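Local coordinates for pyridoxamine 5'-phosphate oxidase-related, FMN-binding (Mycobacterium smegmatis, PDB 3F7E), which probably acts as an F420-dependent reductase that binds the deazaflavin coenzyme in a split-barrel fold related to FMN-binding oxidases, at residues V87-N99 and T107-I119. Numbering follows the deposited sequence.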
loop_
_atom_site.group_PDB
_atom_site.type_symbol
_atom_site.label_atom_id
_atom_site.label_comp_id
_atom_site.label_asym_id
_atom_site.label_seq_id
_atom_site.Cartn_x
_atom_site.Cartn_y
_atom_site.Cartn_z
ATOM N N VAL A 87 -11.315 -18.109 6.814
ATOM C CA VAL A 87 -12.500 -18.596 7.527
ATOM C C VAL A 87 -13.759 -18.080 6.818
ATOM O O VAL A 87 -13.924 -16.880 6.704
ATOM C CB VAL A 87 -12.478 -18.156 9.013
ATOM C CG1 VAL A 87 -13.741 -18.653 9.742
ATOM C CG2 VAL A 87 -11.232 -18.695 9.672
ATOM N N PRO A 88 -14.665 -18.977 6.370
ATOM C CA PRO A 88 -15.908 -18.462 5.771
ATOM C C PRO A 88 -16.696 -17.528 6.681
ATOM O O PRO A 88 -16.827 -17.779 7.885
ATOM C CB PRO A 88 -16.704 -19.732 5.441
ATOM C CG PRO A 88 -15.629 -20.779 5.218
ATOM C CD PRO A 88 -14.590 -20.448 6.290
ATOM N N ASP A 89 -17.233 -16.458 6.082
ATOM C CA ASP A 89 -18.054 -15.464 6.768
ATOM C C ASP A 89 -19.379 -15.277 6.008
ATOM O O ASP A 89 -19.699 -14.146 5.621
ATOM C CB ASP A 89 -17.281 -14.128 6.809
ATOM C CG ASP A 89 -17.995 -13.011 7.581
ATOM O OD1 ASP A 89 -18.697 -13.290 8.589
ATOM O OD2 ASP A 89 -17.788 -11.837 7.198
ATOM N N PRO A 90 -20.149 -16.367 5.786
ATOM C CA PRO A 90 -21.322 -16.280 4.893
ATOM C C PRO A 90 -22.468 -15.384 5.373
ATOM O O PRO A 90 -23.345 -15.048 4.573
ATOM C CB PRO A 90 -21.762 -17.742 4.756
ATOM C CG PRO A 90 -21.317 -18.385 6.072
ATOM C CD PRO A 90 -19.967 -17.736 6.336
ATOM N N THR A 91 -22.485 -15.027 6.657
ATOM C CA THR A 91 -23.479 -14.069 7.166
ATOM C C THR A 91 -23.001 -12.617 7.083
ATOM O O THR A 91 -23.797 -11.693 7.291
ATOM C CB THR A 91 -23.888 -14.325 8.654
ATOM O OG1 THR A 91 -22.803 -13.944 9.514
ATOM C CG2 THR A 91 -24.257 -15.779 8.921
ATOM N N GLY A 92 -21.715 -12.417 6.766
ATOM C CA GLY A 92 -21.155 -11.071 6.714
ATOM C C GLY A 92 -20.923 -10.441 8.076
ATOM O O GLY A 92 -20.633 -9.253 8.165
ATOM N N ALA A 93 -21.031 -11.240 9.135
ATOM C CA ALA A 93 -20.838 -10.734 10.472
ATOM C C ALA A 93 -19.458 -10.118 10.697
ATOM O O ALA A 93 -19.344 -9.085 11.374
ATOM C CB ALA A 93 -21.086 -11.835 11.494
ATOM N N PHE A 94 -18.395 -10.730 10.164
ATOM C CA PHE A 94 -17.073 -10.172 10.351
ATOM C C PHE A 94 -16.949 -8.851 9.576
ATOM O O PHE A 94 -16.410 -7.859 10.085
ATOM C CB PHE A 94 -15.940 -11.148 9.976
ATOM C CG PHE A 94 -14.599 -10.497 10.061
ATOM C CD1 PHE A 94 -13.995 -10.261 11.286
ATOM C CD2 PHE A 94 -13.992 -10.014 8.916
ATOM C CE1 PHE A 94 -12.752 -9.591 11.356
ATOM C CE2 PHE A 94 -12.784 -9.368 8.975
ATOM C CZ PHE A 94 -12.158 -9.129 10.196
ATOM N N TYR A 95 -17.420 -8.851 8.326
ATOM C CA TYR A 95 -17.482 -7.613 7.546
ATOM C C TYR A 95 -18.143 -6.486 8.371
ATOM O O TYR A 95 -17.665 -5.337 8.389
ATOM C CB TYR A 95 -18.249 -7.910 6.249
ATOM C CG TYR A 95 -18.550 -6.738 5.330
ATOM C CD1 TYR A 95 -19.558 -5.828 5.628
ATOM C CD2 TYR A 95 -17.850 -6.578 4.135
ATOM C CE1 TYR A 95 -19.847 -4.765 4.750
ATOM C CE2 TYR A 95 -18.116 -5.533 3.270
ATOM C CZ TYR A 95 -19.112 -4.628 3.583
ATOM O OH TYR A 95 -19.372 -3.591 2.708
ATOM N N LEU A 96 -19.254 -6.792 9.046
ATOM C CA LEU A 96 -19.948 -5.765 9.824
ATOM C C LEU A 96 -19.174 -5.329 11.066
ATOM O O LEU A 96 -19.230 -4.157 11.439
ATOM C CB LEU A 96 -21.347 -6.240 10.204
ATOM C CG LEU A 96 -22.349 -6.339 9.057
ATOM C CD1 LEU A 96 -23.711 -6.751 9.601
ATOM C CD2 LEU A 96 -22.468 -4.986 8.323
ATOM N N LYS A 97 -18.449 -6.245 11.708
ATOM C CA LYS A 97 -17.548 -5.827 12.788
ATOM C C LYS A 97 -16.461 -4.844 12.330
ATOM O O LYS A 97 -16.133 -3.895 13.057
ATOM C CB LYS A 97 -16.900 -7.041 13.426
ATOM C CG LYS A 97 -17.836 -7.887 14.262
ATOM C CD LYS A 97 -17.053 -9.019 14.939
ATOM C CE LYS A 97 -17.956 -9.901 15.773
ATOM N NZ LYS A 97 -18.382 -9.183 16.988
ATOM N N LEU A 98 -15.896 -5.070 11.136
ATOM C CA LEU A 98 -14.888 -4.133 10.583
ATOM C C LEU A 98 -15.536 -2.784 10.314
ATOM O O LEU A 98 -15.010 -1.745 10.700
ATOM C CB LEU A 98 -14.189 -4.659 9.305
ATOM C CG LEU A 98 -13.118 -5.715 9.499
ATOM C CD1 LEU A 98 -12.596 -6.034 8.120
ATOM C CD2 LEU A 98 -12.051 -5.078 10.313
ATOM N N ASN A 99 -16.722 -2.783 9.709
ATOM C CA ASN A 99 -17.420 -1.521 9.486
ATOM C C ASN A 99 -17.633 -0.765 10.793
ATOM O O ASN A 99 -17.414 0.460 10.869
ATOM C CB ASN A 99 -18.759 -1.736 8.809
ATOM C CG ASN A 99 -19.462 -0.434 8.573
ATOM O OD1 ASN A 99 -19.048 0.341 7.715
ATOM N ND2 ASN A 99 -20.474 -0.145 9.386
ATOM N N THR A 107 -23.407 -0.758 7.181
ATOM C CA THR A 107 -23.975 -1.337 8.406
ATOM C C THR A 107 -24.916 -2.522 8.174
ATOM O O THR A 107 -25.396 -3.132 9.144
ATOM C CB THR A 107 -24.690 -0.243 9.278
ATOM O OG1 THR A 107 -25.532 0.550 8.432
ATOM C CG2 THR A 107 -23.692 0.674 9.965
ATOM N N GLU A 108 -25.165 -2.852 6.909
ATOM C CA GLU A 108 -26.001 -4.015 6.563
ATOM C C GLU A 108 -25.113 -5.062 5.888
ATOM O O GLU A 108 -24.100 -4.695 5.306
ATOM C CB GLU A 108 -27.173 -3.618 5.653
ATOM C CG GLU A 108 -28.205 -2.674 6.308
ATOM C CD GLU A 108 -27.676 -1.282 6.563
ATOM O OE1 GLU A 108 -27.205 -0.639 5.612
ATOM O OE2 GLU A 108 -27.723 -0.845 7.730
ATOM N N PRO A 109 -25.483 -6.361 5.959
ATOM C CA PRO A 109 -24.619 -7.365 5.340
ATOM C C PRO A 109 -24.527 -7.103 3.838
ATOM O O PRO A 109 -25.501 -6.626 3.260
ATOM C CB PRO A 109 -25.340 -8.693 5.627
ATOM C CG PRO A 109 -26.748 -8.334 5.895
ATOM C CD PRO A 109 -26.697 -6.959 6.542
ATOM N N PRO A 110 -23.363 -7.383 3.220
ATOM C CA PRO A 110 -23.169 -7.141 1.778
ATOM C C PRO A 110 -23.923 -8.134 0.895
ATOM O O PRO A 110 -24.160 -9.254 1.292
ATOM C CB PRO A 110 -21.654 -7.276 1.605
ATOM C CG PRO A 110 -21.245 -8.261 2.706
ATOM C CD PRO A 110 -22.163 -7.965 3.869
ATOM N N ALA A 111 -24.332 -7.705 -0.308
ATOM C CA ALA A 111 -24.988 -8.605 -1.263
ATOM C C ALA A 111 -24.153 -9.855 -1.566
ATOM O O ALA A 111 -24.706 -10.925 -1.863
ATOM C CB ALA A 111 -25.341 -7.864 -2.567
ATOM N N ASP A 112 -22.825 -9.739 -1.448
ATOM C CA ASP A 112 -21.913 -10.845 -1.776
ATOM C C ASP A 112 -21.590 -11.719 -0.562
ATOM O O ASP A 112 -20.636 -12.513 -0.593
ATOM C CB ASP A 112 -20.605 -10.315 -2.399
ATOM C CG ASP A 112 -19.805 -9.416 -1.443
ATOM O OD1 ASP A 112 -20.057 -9.433 -0.225
ATOM O OD2 ASP A 112 -18.930 -8.654 -1.897
ATOM N N LYS A 113 -22.363 -11.572 0.505
ATOM C CA LYS A 113 -22.024 -12.256 1.768
ATOM C C LYS A 113 -21.778 -13.767 1.648
ATOM O O LYS A 113 -20.935 -14.285 2.363
ATOM C CB LYS A 113 -23.069 -11.945 2.844
ATOM C CG LYS A 113 -24.448 -12.543 2.565
ATOM C CD LYS A 113 -25.453 -12.177 3.652
ATOM C CE LYS A 113 -26.778 -12.899 3.468
ATOM N NZ LYS A 113 -27.778 -12.483 4.476
ATOM N N ALA A 114 -22.477 -14.480 0.769
ATOM C CA ALA A 114 -22.275 -15.933 0.653
ATOM C C ALA A 114 -20.818 -16.268 0.316
ATOM O O ALA A 114 -20.341 -17.351 0.662
ATOM C CB ALA A 114 -23.237 -16.553 -0.376
ATOM N N ASP A 115 -20.113 -15.336 -0.332
ATOM C CA ASP A 115 -18.734 -15.556 -0.761
ATOM C C ASP A 115 -17.688 -14.864 0.127
ATOM O O ASP A 115 -16.492 -14.866 -0.187
ATOM C CB ASP A 115 -18.557 -15.081 -2.201
ATOM C CG ASP A 115 -19.503 -15.780 -3.151
ATOM O OD1 ASP A 115 -19.666 -17.007 -3.015
ATOM O OD2 ASP A 115 -20.068 -15.108 -4.037
ATOM N N ARG A 116 -18.132 -14.269 1.238
ATOM C CA ARG A 116 -17.227 -13.560 2.138
ATOM C C ARG A 116 -16.399 -14.502 2.990
ATOM O O ARG A 116 -16.922 -15.536 3.451
ATOM C CB ARG A 116 -18.017 -12.582 3.036
ATOM C CG ARG A 116 -18.452 -11.290 2.318
ATOM C CD ARG A 116 -17.326 -10.277 2.250
ATOM N NE ARG A 116 -17.613 -9.249 1.244
ATOM C CZ ARG A 116 -16.770 -8.279 0.937
ATOM N NH1 ARG A 116 -15.629 -8.131 1.606
ATOM N NH2 ARG A 116 -17.087 -7.424 -0.025
ATOM N N VAL A 117 -15.140 -14.126 3.227
ATOM C CA VAL A 117 -14.237 -14.859 4.100
ATOM C C VAL A 117 -13.499 -13.865 4.989
ATOM O O VAL A 117 -13.444 -12.651 4.719
ATOM C CB VAL A 117 -13.214 -15.727 3.304
ATOM C CG1 VAL A 117 -13.912 -16.850 2.513
ATOM C CG2 VAL A 117 -12.376 -14.852 2.364
ATOM N N ILE A 118 -12.898 -14.421 6.041
ATOM C CA ILE A 118 -11.981 -13.711 6.920
ATOM C C ILE A 118 -10.583 -14.207 6.599
ATOM O O ILE A 118 -10.322 -15.410 6.677
ATOM C CB ILE A 118 -12.260 -14.003 8.408
ATOM C CG1 ILE A 118 -13.760 -13.903 8.737
ATOM C CG2 ILE A 118 -11.379 -13.120 9.278
ATOM C CD1 ILE A 118 -14.099 -14.263 10.174
ATOM N N ILE A 119 -9.706 -13.290 6.206
ATOM C CA ILE A 119 -8.299 -13.634 5.916
ATOM C C ILE A 119 -7.467 -13.308 7.150
ATOM O O ILE A 119 -7.514 -12.167 7.620
ATOM C CB ILE A 119 -7.757 -12.825 4.701
ATOM C CG1 ILE A 119 -8.643 -12.994 3.463
ATOM C CG2 ILE A 119 -6.298 -13.162 4.426
ATOM C CD1 ILE A 119 -8.644 -14.345 2.882
HETATM O O HOH W 1 -15.655 -11.166 5.695
HETATM O O HOH W 2 -26.541 -12.085 7.081
#
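Tyr95 meets Pro110 with one ring face and Arg116 with its edge. Pro110 CG lies over the centre of the phenol ring, 3.9 Å from its centroid, a CH-pi contact. At the edge, Tyr95 CD2 sits over one face of the Arg116 guanidinium, offset toward its rim and 3.7 Å from NH1, the planes 69° apart. Asp112 fixes the rotation of that guanidinium by a side-on salt bridge, OD1 taking NE and OD2 taking NH2, while NH1 hydrogen-bonds Thr46 OG1 on strand 43-48. Beside this, Ile118 covers one face of Phe94: its CG2 stands over the ring centre, and CD1 reaches Phe94 CB at 3.6 Å. Asp89 completes this close-packed part. Its backbone N bonds Arg116 O at 2.8 Å; its carboxylate, with CG anti to the backbone N (chi1 -176°), turns to the helix start, where OD1 accepts from Phe94 N in a nearly straight bond (178°) and OD2 from Tyr95 N. A water links OD2 to Val117 O. The solvent side is looser: Lys113 stretches past Pro90 O, a second water joins its NZ to Thr91 O, and Leu96 CD2 rests 3.4 Å from Glu108 O in the exposed 107-109 loop. A type I turn, Asp89 to Gly92 (the N-cap), leads from strand 76-88, antiparallel neighbour of 116-127 in the split-barrel sheet, into helix 93-101, which lies against the start of strand 116-127, Phe94 also touching Arg44 of strand 43-48.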